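Local coordinates for protein thiosulfate sulfurtransferase YnjE (Escherichia coli, PDB 2WLR) that catalyses the transfer of sulfur from thiosulfate to cyanide, giving thiocyanate and sulfite, as a monomeric periplasmic enzyme built of rhodanese domains, at residues A[15-26]-A[72-83]; A[340-350]-A[374-383]. All coordinates share one frame; numbering follows the deposited sequence.

Interaction 1. Residues A[15-26]-A[72-83]; sequences LQQQNGKAIDTR and NLKTDAPVALYG
Lys21 to Asp24 pair with Val79 to Tyr82 as neighbouring parallel strands, their axes 4.6 Å apart and inclined at 25°, through a ladder running from Lys21 N to Pro78 O as far as Thr25 N to Tyr82 O. At the far end Thr25 OG1 adds a second bond to Tyr82 O, at 2.7 Å, reaching it from above the carbonyl plane. The Tyr82 ring reaches across to the neighbouring strand and takes Asp24 CA against one face, 3.9 Å from the ring centroid. Its hydroxyl makes a weak bond to Asp24 OD2 and a stronger one with Glu45 N. With CG anti to the backbone N (chi1 -171°), the Asp24 carboxylate is gripped side-on by Arg26 NE and NH2, while Arg26 N closes an Asx turn on OD1. On the other face Ile23 CB packs on Leu81 CD2 at 3.7 Å. Lys21 crosses Leu73 at a slant, CD pressing tightly on Leu73 CD2 (3.3 Å), before the bend at chi4 brings NZ 3.0 Å from Asn72 O. Strands 49-50 and 103-105 flank the pair in the four-stranded parallel sheet of the first rhodanese domain; helix 85-97 covers Ile23 and Thr25, and helix 61-70 packs against Leu73.

Interaction 2. Residues A[340-350]-A[374-383]; sequences MRSADDITAMW and TFMYARAMGW
Met381, a selenomethionine like Met340, reaches into the first turns of helix 343-351. Its CB points toward that helix; CG lies 3.9 Å from Ala343 CB, SE sits beside CB and CG2 of Ile346, and the bend at chi3 (65°) swings CE to its nearest partner, Thr347 OG1, at 3.3 Å. The same methyl also touches Ile346 CG2 and Trp350 CZ3, while SE lies obliquely to the Trp350 six-membered ring in a Met-aromatic contact.

Trp350 presents its benzo edge to the face of Trp383, a T-shaped pair with centroids 5.1 Å apart and planes at 69°. Ala378 CB and Thr374 CB pack near the same six-membered ring, and the indole NE1 of Trp350 is hydrogen-bonded to Gly321 O. No direct hydrogen bond joins the segments; instead one water donates to Thr347 OG1 and accepts from Trp383 NE1. Thr347 OG1 in turn bonds to Ala343 O, from above its carbonyl plane.

At the other end Met340 CG stands over the centre of the Tyr377 ring, 3.5 Å from the centroid and 8° off the normal, with SE oblique to the ring and 3.5 Å from Tyr377 CD1. With the Tyr377 ring cut back to an alanine methyl, a gap would probably open beside the Met340 chain, and its SE would lose its aromatic partner.

This buried contact, between helices 343-351 and 369-380 and the residues flanking them, lies in the third rhodanese domain. Strand 360-363 lies against it, with Phe363 meeting Trp350, Thr374 and Ala378 and Val361 touching Trp383, while strand 386-389 packs against Phe375 and Ala378, and helix 213-226 against Phe375, Met376 and Arg379.

The two contacts follow one another along the chain, interaction 1 closing before interaction 2 opens. They belong to different rhodanese ranges, the first and the third, and share no sheet or helix. Their centres are 22 Å apart and their nearest atoms about 8 Å, without touching. Residues 15-26 and 72-83 join central strands of a sheet far from the chain centre, away from the annotated sites. Residues 340-350 and 374-383 join helices near that centre, in the domain containing the active-site Cys365; Thr374 lies about 6 Å, side chain to side chain, from Arg370, which probably binds substrate. Interaction 2 thus packs the catalytic domain, interaction 1 a separate one.

Interaction 1. Residues A[15-26]-A[72-83]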
loop_
_atom_site.group_PDB
_atom_site.type_symbol
_atom_site.label_atom_id
_atom_site.label_comp_id
_atom_site.label_asym_id
_atom_site.label_seq_id
_atom_site.Cartn_x
_atom_site.Cartn_y
_atom_site.Cartn_z
ATOM N N LEU A 15 11.287 -11.878 -26.596
ATOM C CA LEU A 15 10.830 -12.478 -25.365
ATOM C C LEU A 15 9.363 -12.893 -25.440
ATOM O O LEU A 15 8.991 -13.987 -24.998
ATOM C CB LEU A 15 11.067 -11.487 -24.221
ATOM C CG LEU A 15 10.775 -12.012 -22.814
ATOM C CD1 LEU A 15 11.753 -13.081 -22.359
ATOM C CD2 LEU A 15 10.795 -10.843 -21.829
ATOM N N GLN A 16 8.515 -12.018 -25.984
ATOM C CA GLN A 16 7.093 -12.306 -26.116
ATOM C C GLN A 16 6.832 -13.467 -27.070
ATOM O O GLN A 16 5.974 -14.316 -26.802
ATOM C CB GLN A 16 6.333 -11.061 -26.584
ATOM C CG GLN A 16 6.201 -9.990 -25.487
ATOM C CD GLN A 16 5.738 -8.637 -26.036
ATOM O OE1 GLN A 16 5.673 -8.442 -27.250
ATOM N NE2 GLN A 16 5.406 -7.691 -25.134
ATOM N N GLN A 17 7.558 -13.489 -28.179
ATOM C CA GLN A 17 7.346 -14.523 -29.200
ATOM C C GLN A 17 7.842 -15.891 -28.713
ATOM O O GLN A 17 7.435 -16.927 -29.232
ATOM C CB GLN A 17 7.984 -14.111 -30.538
ATOM C CG GLN A 17 7.288 -12.883 -31.207
ATOM C CD GLN A 17 5.820 -13.103 -31.524
ATOM O OE1 GLN A 17 5.455 -14.121 -32.100
ATOM N NE2 GLN A 17 4.967 -12.143 -31.135
ATOM N N GLN A 18 8.651 -15.892 -27.661
ATOM C CA GLN A 18 9.187 -17.092 -27.023
ATOM C C GLN A 18 8.526 -17.409 -25.692
ATOM O O GLN A 18 8.982 -18.296 -24.963
ATOM C CB GLN A 18 10.707 -16.941 -26.852
ATOM C CG GLN A 18 11.418 -16.836 -28.193
ATOM C CD GLN A 18 12.905 -16.539 -28.121
ATOM O OE1 GLN A 18 13.645 -17.129 -27.326
ATOM N NE2 GLN A 18 13.361 -15.662 -29.016
ATOM N N ASN A 19 7.439 -16.703 -25.381
ATOM C CA ASN A 19 6.645 -16.951 -24.178
ATOM C C ASN A 19 7.471 -16.842 -22.901
ATOM O O ASN A 19 7.352 -17.647 -21.975
ATOM C CB ASN A 19 5.943 -18.311 -24.282
ATOM C CG ASN A 19 4.815 -18.477 -23.263
ATOM O OD1 ASN A 19 4.204 -17.497 -22.841
ATOM N ND2 ASN A 19 4.533 -19.723 -22.885
ATOM N N GLY A 20 8.300 -15.815 -22.864
ATOM C CA GLY A 20 9.180 -15.546 -21.729
ATOM C C GLY A 20 8.595 -14.521 -20.792
ATOM O O GLY A 20 7.508 -13.992 -21.019
ATOM N N LYS A 21 9.335 -14.246 -19.720
ATOM C CA LYS A 21 8.939 -13.265 -18.726
ATOM C C LYS A 21 10.096 -12.293 -18.460
ATOM O O LYS A 21 11.257 -12.692 -18.416
ATOM C CB LYS A 21 8.536 -13.956 -17.424
ATOM C CG LYS A 21 7.203 -14.715 -17.538
ATOM C CD LYS A 21 6.821 -15.446 -16.257
ATOM C CE LYS A 21 5.569 -16.290 -16.467
ATOM N NZ LYS A 21 5.847 -17.454 -17.362
ATOM N N ALA A 22 9.763 -11.017 -18.334
ATOM C CA ALA A 22 10.742 -9.991 -17.960
ATOM C C ALA A 22 10.737 -9.795 -16.436
ATOM O O ALA A 22 9.694 -9.857 -15.790
ATOM C CB ALA A 22 10.434 -8.674 -18.695
ATOM N N ILE A 23 11.929 -9.520 -15.895
ATOM C CA ILE A 23 12.073 -9.271 -14.454
ATOM C C ILE A 23 12.855 -7.964 -14.252
ATOM O O ILE A 23 13.992 -7.817 -14.687
ATOM C CB ILE A 23 12.804 -10.391 -13.710
ATOM C CG1 ILE A 23 12.058 -11.713 -13.911
ATOM C CG2 ILE A 23 12.951 -9.996 -12.252
ATOM C CD1 ILE A 23 12.701 -12.916 -13.203
ATOM N N ASP A 24 12.170 -7.014 -13.631
ATOM C CA ASP A 24 12.671 -5.684 -13.305
ATOM C C ASP A 24 13.359 -5.800 -11.955
ATOM O O ASP A 24 12.721 -6.136 -10.952
ATOM C CB ASP A 24 11.452 -4.758 -13.248
ATOM C CG ASP A 24 11.787 -3.300 -13.130
ATOM O OD1 ASP A 24 12.782 -2.918 -12.521
ATOM O OD2 ASP A 24 10.991 -2.474 -13.671
ATOM N N THR A 25 14.666 -5.596 -11.935
ATOM C CA THR A 25 15.491 -5.755 -10.740
ATOM C C THR A 25 15.678 -4.484 -9.907
ATOM O O THR A 25 16.393 -4.490 -8.917
ATOM C CB THR A 25 16.859 -6.356 -11.106
ATOM O OG1 THR A 25 17.625 -5.390 -11.820
ATOM C CG2 THR A 25 16.695 -7.676 -11.908
ATOM N N ARG A 26 14.961 -3.424 -10.276
ATOM C CA ARG A 26 15.042 -2.166 -9.563
ATOM C C ARG A 26 14.130 -2.175 -8.327
ATOM O O ARG A 26 13.235 -2.971 -8.245
ATOM C CB ARG A 26 14.548 -1.055 -10.490
ATOM C CG ARG A 26 15.396 -0.865 -11.716
ATOM C CD ARG A 26 14.859 0.208 -12.625
ATOM N NE ARG A 26 13.548 -0.169 -13.105
ATOM C CZ ARG A 26 12.752 0.633 -13.805
ATOM N NH1 ARG A 26 13.125 1.875 -14.102
ATOM N NH2 ARG A 26 11.566 0.225 -14.163
ATOM N N ASN A 72 4.448 -18.254 -11.595
ATOM C CA ASN A 72 4.353 -19.155 -12.760
ATOM C C ASN A 72 5.577 -19.075 -13.693
ATOM O O ASN A 72 5.476 -19.111 -14.939
ATOM C CB ASN A 72 3.058 -18.875 -13.532
ATOM C CG ASN A 72 1.824 -18.881 -12.631
ATOM O OD1 ASN A 72 1.554 -19.857 -11.924
ATOM N ND2 ASN A 72 1.062 -17.788 -12.659
ATOM N N LEU A 73 6.753 -19.034 -13.086
ATOM C CA LEU A 73 7.979 -19.076 -13.853
ATOM C C LEU A 73 8.359 -20.526 -14.114
ATOM O O LEU A 73 8.715 -21.258 -13.193
ATOM C CB LEU A 73 9.090 -18.356 -13.091
ATOM C CG LEU A 73 8.943 -16.834 -13.156
ATOM C CD1 LEU A 73 9.666 -16.178 -12.001
ATOM C CD2 LEU A 73 9.483 -16.313 -14.488
ATOM N N LYS A 74 8.271 -20.946 -15.369
ATOM C CA LYS A 74 8.594 -22.335 -15.666
ATOM C C LYS A 74 10.107 -22.517 -15.702
ATOM O O LYS A 74 10.815 -21.653 -16.222
ATOM C CB LYS A 74 7.941 -22.763 -16.974
ATOM C CG LYS A 74 6.422 -22.735 -16.892
ATOM C CD LYS A 74 5.826 -21.565 -17.658
ATOM C CE LYS A 74 5.670 -21.902 -19.136
ATOM N NZ LYS A 74 6.968 -21.933 -19.904
ATOM N N THR A 75 10.593 -23.636 -15.147
ATOM C CA THR A 75 12.035 -23.899 -15.009
ATOM C C THR A 75 12.858 -23.431 -16.210
ATOM O O THR A 75 13.866 -22.727 -16.046
ATOM C CB THR A 75 12.307 -25.419 -14.783
ATOM O OG1 THR A 75 11.671 -25.852 -13.570
ATOM C CG2 THR A 75 13.792 -25.711 -14.695
ATOM N N ASP A 76 12.412 -23.803 -17.411
ATOM C CA ASP A 76 13.210 -23.621 -18.619
ATOM C C ASP A 76 12.702 -22.541 -19.558
ATOM O O ASP A 76 13.269 -22.374 -20.612
ATOM C CB ASP A 76 13.299 -24.940 -19.409
ATOM C CG ASP A 76 13.919 -26.075 -18.603
ATOM O OD1 ASP A 76 14.711 -25.810 -17.675
ATOM O OD2 ASP A 76 13.614 -27.249 -18.913
ATOM N N ALA A 77 11.671 -21.798 -19.164
ATOM C CA ALA A 77 11.186 -20.690 -19.999
ATOM C C ALA A 77 12.165 -19.512 -19.911
ATOM O O ALA A 77 12.749 -19.302 -18.859
ATOM C CB ALA A 77 9.803 -20.262 -19.542
ATOM N N PRO A 78 12.348 -18.751 -21.015
ATOM C CA PRO A 78 13.234 -17.568 -20.951
ATOM C C PRO A 78 12.802 -16.544 -19.889
ATOM O O PRO A 78 11.629 -16.240 -19.759
ATOM C CB PRO A 78 13.134 -16.941 -22.349
ATOM C CG PRO A 78 12.292 -17.888 -23.184
ATOM C CD PRO A 78 11.663 -18.893 -22.312
ATOM N N VAL A 79 13.758 -16.066 -19.102
ATOM C CA VAL A 79 13.533 -14.866 -18.290
ATOM C C VAL A 79 14.556 -13.830 -18.704
ATOM O O VAL A 79 15.711 -14.156 -18.964
ATOM C CB VAL A 79 13.521 -15.139 -16.745
ATOM C CG1 VAL A 79 12.528 -16.247 -16.452
ATOM C CG2 VAL A 79 14.903 -15.480 -16.214
ATOM N N ALA A 80 14.115 -12.581 -18.875
ATOM C CA ALA A 80 15.006 -11.507 -19.305
ATOM C C ALA A 80 15.014 -10.431 -18.235
ATOM O O ALA A 80 13.962 -9.864 -17.910
ATOM C CB ALA A 80 14.556 -10.927 -20.608
ATOM N N LEU A 81 16.187 -10.172 -17.681
ATOM C CA LEU A 81 16.372 -9.226 -16.584
ATOM C C LEU A 81 16.719 -7.853 -17.092
ATOM O O LEU A 81 17.347 -7.688 -18.147
ATOM C CB LEU A 81 17.504 -9.677 -15.671
ATOM C CG LEU A 81 17.494 -11.121 -15.177
ATOM C CD1 LEU A 81 18.582 -11.357 -14.162
ATOM C CD2 LEU A 81 16.176 -11.526 -14.628
ATOM N N TYR A 82 16.298 -6.840 -16.344
ATOM C CA TYR A 82 16.786 -5.498 -16.583
ATOM C C TYR A 82 16.935 -4.681 -15.331
ATOM O O TYR A 82 16.479 -5.063 -14.239
ATOM C CB TYR A 82 15.951 -4.789 -17.652
ATOM C CG TYR A 82 14.528 -4.477 -17.224
ATOM C CD1 TYR A 82 13.501 -5.377 -17.442
ATOM C CD2 TYR A 82 14.205 -3.251 -16.694
ATOM C CE1 TYR A 82 12.184 -5.089 -17.070
ATOM C CE2 TYR A 82 12.909 -2.955 -16.311
ATOM C CZ TYR A 82 11.887 -3.857 -16.522
ATOM O OH TYR A 82 10.618 -3.500 -16.126
ATOM N N GLY A 83 17.632 -3.575 -15.478
ATOM C CA GLY A 83 18.011 -2.724 -14.385
ATOM C C GLY A 83 19.481 -2.406 -14.418
ATOM O O GLY A 83 20.119 -2.549 -15.460
#

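Interaction 2. Residues A[340-350]-A[374-383]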
loop_
_atom_site.group_PDB
_atom_site.type_symbol
_atom_site.label_atom_id
_atom_site.label_comp_id
_atom_site.label_asym_id
_atom_site.label_seq_id
_atom_site.Cartn_x
_atom_site.Cartn_y
_atom_site.Cartn_z
HETATM N N MSE A 340 4.781 -1.782 -0.850
HETATM C CA MSE A 340 3.602 -2.414 -1.425
HETATM C C MSE A 340 4.000 -3.412 -2.479
HETATM O O MSE A 340 4.738 -3.091 -3.437
HETATM C CB MSE A 340 2.658 -1.360 -2.042
HETATM C CG MSE A 340 1.323 -1.948 -2.491
HETATM SE SE MSE A 340 0.376 -0.851 -3.738
HETATM C CE MSE A 340 1.515 -1.201 -5.252
ATOM N N ARG A 341 3.468 -4.642 -2.372
ATOM C CA ARG A 341 3.653 -5.666 -3.409
ATOM C C ARG A 341 3.082 -5.218 -4.743
ATOM O O ARG A 341 2.221 -4.336 -4.783
ATOM C CB ARG A 341 2.969 -6.968 -3.014
ATOM C CG ARG A 341 3.677 -7.703 -1.919
ATOM C CD ARG A 341 2.892 -8.959 -1.593
ATOM N NE ARG A 341 3.023 -9.955 -2.643
ATOM C CZ ARG A 341 2.238 -11.014 -2.788
ATOM N NH1 ARG A 341 1.216 -11.225 -1.959
ATOM N NH2 ARG A 341 2.482 -11.874 -3.767
ATOM N N SER A 342 3.545 -5.826 -5.832
ATOM C CA SER A 342 3.101 -5.401 -7.158
ATOM C C SER A 342 1.588 -5.437 -7.318
ATOM O O SER A 342 0.905 -6.350 -6.822
ATOM C CB SER A 342 3.790 -6.199 -8.248
ATOM O OG SER A 342 3.010 -7.229 -8.742
ATOM N N ALA A 343 1.087 -4.477 -8.084
ATOM C CA ALA A 343 -0.333 -4.369 -8.335
ATOM C C ALA A 343 -0.858 -5.633 -8.979
ATOM O O ALA A 343 -1.952 -6.068 -8.649
ATOM C CB ALA A 343 -0.605 -3.210 -9.237
ATOM N N ASP A 344 -0.062 -6.249 -9.861
ATOM C CA ASP A 344 -0.516 -7.468 -10.530
ATOM C C ASP A 344 -0.752 -8.553 -9.485
ATOM O O ASP A 344 -1.683 -9.333 -9.583
ATOM C CB ASP A 344 0.536 -7.944 -11.552
ATOM C CG ASP A 344 0.497 -7.178 -12.862
ATOM O OD1 ASP A 344 -0.427 -6.375 -13.111
ATOM O OD2 ASP A 344 1.424 -7.401 -13.670
ATOM N N ASP A 345 0.133 -8.650 -8.503
ATOM C CA ASP A 345 0.023 -9.691 -7.505
ATOM C C ASP A 345 -1.178 -9.453 -6.573
ATOM O O ASP A 345 -1.921 -10.369 -6.276
ATOM C CB ASP A 345 1.318 -9.798 -6.723
ATOM C CG ASP A 345 2.503 -10.186 -7.605
ATOM O OD1 ASP A 345 2.288 -10.594 -8.775
ATOM O OD2 ASP A 345 3.649 -10.058 -7.119
ATOM N N ILE A 346 -1.383 -8.218 -6.139
ATOM C CA ILE A 346 -2.553 -7.881 -5.341
ATOM C C ILE A 346 -3.826 -8.159 -6.138
ATOM O O ILE A 346 -4.780 -8.755 -5.606
ATOM C CB ILE A 346 -2.481 -6.409 -4.834
ATOM C CG1 ILE A 346 -1.294 -6.272 -3.885
ATOM C CG2 ILE A 346 -3.752 -6.011 -4.133
ATOM C CD1 ILE A 346 -0.899 -4.855 -3.437
ATOM N N THR A 347 -3.848 -7.722 -7.393
ATOM C CA THR A 347 -4.976 -7.995 -8.254
ATOM C C THR A 347 -5.294 -9.486 -8.331
ATOM O O THR A 347 -6.445 -9.868 -8.220
ATOM C CB THR A 347 -4.777 -7.401 -9.642
ATOM O OG1 THR A 347 -4.517 -5.996 -9.502
ATOM C CG2 THR A 347 -6.001 -7.633 -10.519
ATOM N N ALA A 348 -4.274 -10.313 -8.460
ATOM C CA ALA A 348 -4.498 -11.770 -8.579
ATOM C C ALA A 348 -5.032 -12.367 -7.295
ATOM O O ALA A 348 -5.914 -13.251 -7.313
ATOM C CB ALA A 348 -3.218 -12.441 -8.964
HETATM N N MSE A 349 -4.533 -11.923 -6.165
HETATM C CA MSE A 349 -5.004 -12.517 -4.936
HETATM C C MSE A 349 -6.452 -12.118 -4.667
HETATM O O MSE A 349 -7.233 -12.938 -4.172
HETATM C CB MSE A 349 -4.054 -12.326 -3.755
HETATM C CG MSE A 349 -4.046 -11.069 -3.078
HETATM SE SE MSE A 349 -2.536 -11.172 -1.754
HETATM C CE MSE A 349 -2.674 -9.316 -1.278
ATOM N N TRP A 350 -6.829 -10.892 -5.035
ATOM C CA TRP A 350 -8.224 -10.445 -4.929
ATOM C C TRP A 350 -9.134 -11.164 -5.940
ATOM O O TRP A 350 -10.241 -11.600 -5.584
ATOM C CB TRP A 350 -8.334 -8.912 -5.013
ATOM C CG TRP A 350 -7.847 -8.214 -3.769
ATOM C CD1 TRP A 350 -7.636 -8.774 -2.545
ATOM C CD2 TRP A 350 -7.528 -6.831 -3.639
ATOM N NE1 TRP A 350 -7.188 -7.829 -1.665
ATOM C CE2 TRP A 350 -7.122 -6.633 -2.308
ATOM C CE3 TRP A 350 -7.559 -5.745 -4.520
ATOM C CZ2 TRP A 350 -6.721 -5.398 -1.821
ATOM C CZ3 TRP A 350 -7.134 -4.507 -4.043
ATOM C CH2 TRP A 350 -6.759 -4.346 -2.701
ATOM N N THR A 374 -5.228 -1.139 2.662
ATOM C CA THR A 374 -5.661 -1.706 1.393
ATOM C C THR A 374 -6.418 -0.699 0.551
ATOM O O THR A 374 -6.276 -0.712 -0.678
ATOM C CB THR A 374 -6.501 -2.988 1.523
ATOM O OG1 THR A 374 -7.573 -2.803 2.437
ATOM C CG2 THR A 374 -5.611 -4.118 2.044
ATOM N N PHE A 375 -7.231 0.149 1.190
ATOM C CA PHE A 375 -7.876 1.235 0.459
ATOM C C PHE A 375 -6.840 2.093 -0.257
ATOM O O PHE A 375 -6.993 2.426 -1.447
ATOM C CB PHE A 375 -8.674 2.125 1.393
ATOM C CG PHE A 375 -9.191 3.372 0.753
ATOM C CD1 PHE A 375 -8.421 4.505 0.750
ATOM C CD2 PHE A 375 -10.452 3.423 0.198
ATOM C CE1 PHE A 375 -8.889 5.678 0.172
ATOM C CE2 PHE A 375 -10.906 4.601 -0.387
ATOM C CZ PHE A 375 -10.107 5.727 -0.377
HETATM N N MSE A 376 -5.795 2.509 0.457
HETATM C CA MSE A 376 -4.769 3.345 -0.180
HETATM C C MSE A 376 -4.067 2.652 -1.329
HETATM O O MSE A 376 -3.796 3.277 -2.342
HETATM C CB MSE A 376 -3.778 3.898 0.845
HETATM C CG MSE A 376 -4.372 4.801 1.906
HETATM SE SE MSE A 376 -5.126 6.452 1.184
HETATM C CE MSE A 376 -3.424 7.388 0.835
ATOM N N TYR A 377 -3.755 1.372 -1.180
ATOM C CA TYR A 377 -3.175 0.614 -2.293
ATOM C C TYR A 377 -4.144 0.523 -3.496
ATOM O O TYR A 377 -3.762 0.810 -4.610
ATOM C CB TYR A 377 -2.743 -0.766 -1.841
ATOM C CG TYR A 377 -1.645 -0.796 -0.791
ATOM C CD1 TYR A 377 -0.782 0.309 -0.599
ATOM C CD2 TYR A 377 -1.503 -1.887 0.049
ATOM C CE1 TYR A 377 0.209 0.288 0.347
ATOM C CE2 TYR A 377 -0.490 -1.905 0.994
ATOM C CZ TYR A 377 0.347 -0.809 1.131
ATOM O OH TYR A 377 1.340 -0.845 2.092
ATOM N N ALA A 378 -5.406 0.171 -3.253
ATOM C CA ALA A 378 -6.385 0.086 -4.342
ATOM C C ALA A 378 -6.581 1.423 -5.038
ATOM O O ALA A 378 -6.713 1.484 -6.229
ATOM C CB ALA A 378 -7.730 -0.410 -3.782
ATOM N N ARG A 379 -6.569 2.515 -4.268
ATOM C CA ARG A 379 -6.634 3.856 -4.825
ATOM C C ARG A 379 -5.446 4.121 -5.770
ATOM O O ARG A 379 -5.634 4.569 -6.913
ATOM C CB ARG A 379 -6.663 4.865 -3.684
ATOM C CG ARG A 379 -6.663 6.317 -4.128
ATOM C CD ARG A 379 -6.655 7.239 -2.925
ATOM N NE ARG A 379 -6.435 8.659 -3.227
ATOM C CZ ARG A 379 -5.356 9.366 -2.909
ATOM N NH1 ARG A 379 -4.283 8.821 -2.352
ATOM N NH2 ARG A 379 -5.325 10.661 -3.222
ATOM N N ALA A 380 -4.226 3.778 -5.330
ATOM C CA ALA A 380 -3.002 3.956 -6.139
ATOM C C ALA A 380 -3.048 3.061 -7.387
ATOM O O ALA A 380 -2.526 3.404 -8.466
ATOM C CB ALA A 380 -1.790 3.633 -5.287
HETATM N N MSE A 381 -3.712 1.921 -7.253
HETATM C CA MSE A 381 -3.914 0.964 -8.340
HETATM C C MSE A 381 -4.974 1.404 -9.335
HETATM O O MSE A 381 -5.204 0.710 -10.336
HETATM C CB MSE A 381 -4.294 -0.395 -7.759
HETATM C CG MSE A 381 -3.127 -1.111 -7.151
HETATM SE SE MSE A 381 -3.597 -2.550 -5.883
HETATM C CE MSE A 381 -4.476 -3.844 -6.954
ATOM N N GLY A 382 -5.681 2.494 -9.036
ATOM C CA GLY A 382 -6.655 3.053 -9.950
ATOM C C GLY A 382 -8.028 2.435 -9.831
ATOM O O GLY A 382 -8.859 2.626 -10.719
ATOM N N TRP A 383 -8.313 1.718 -8.741
ATOM C CA TRP A 383 -9.644 1.157 -8.569
ATOM C C TRP A 383 -10.589 2.322 -8.272
ATOM O O TRP A 383 -10.313 3.123 -7.387
ATOM C CB TRP A 383 -9.647 0.130 -7.434
ATOM C CG TRP A 383 -8.994 -1.143 -7.810
ATOM C CD1 TRP A 383 -7.924 -1.316 -8.648
ATOM C CD2 TRP A 383 -9.445 -2.447 -7.454
ATOM N NE1 TRP A 383 -7.671 -2.663 -8.799
ATOM C CE2 TRP A 383 -8.586 -3.377 -8.071
ATOM C CE3 TRP A 383 -10.476 -2.918 -6.644
ATOM C CZ2 TRP A 383 -8.749 -4.762 -7.916
ATOM C CZ3 TRP A 383 -10.651 -4.290 -6.494
ATOM C CH2 TRP A 383 -9.790 -5.201 -7.125
HETATM O O HOH W 1 -5.872 -3.920 -10.683
#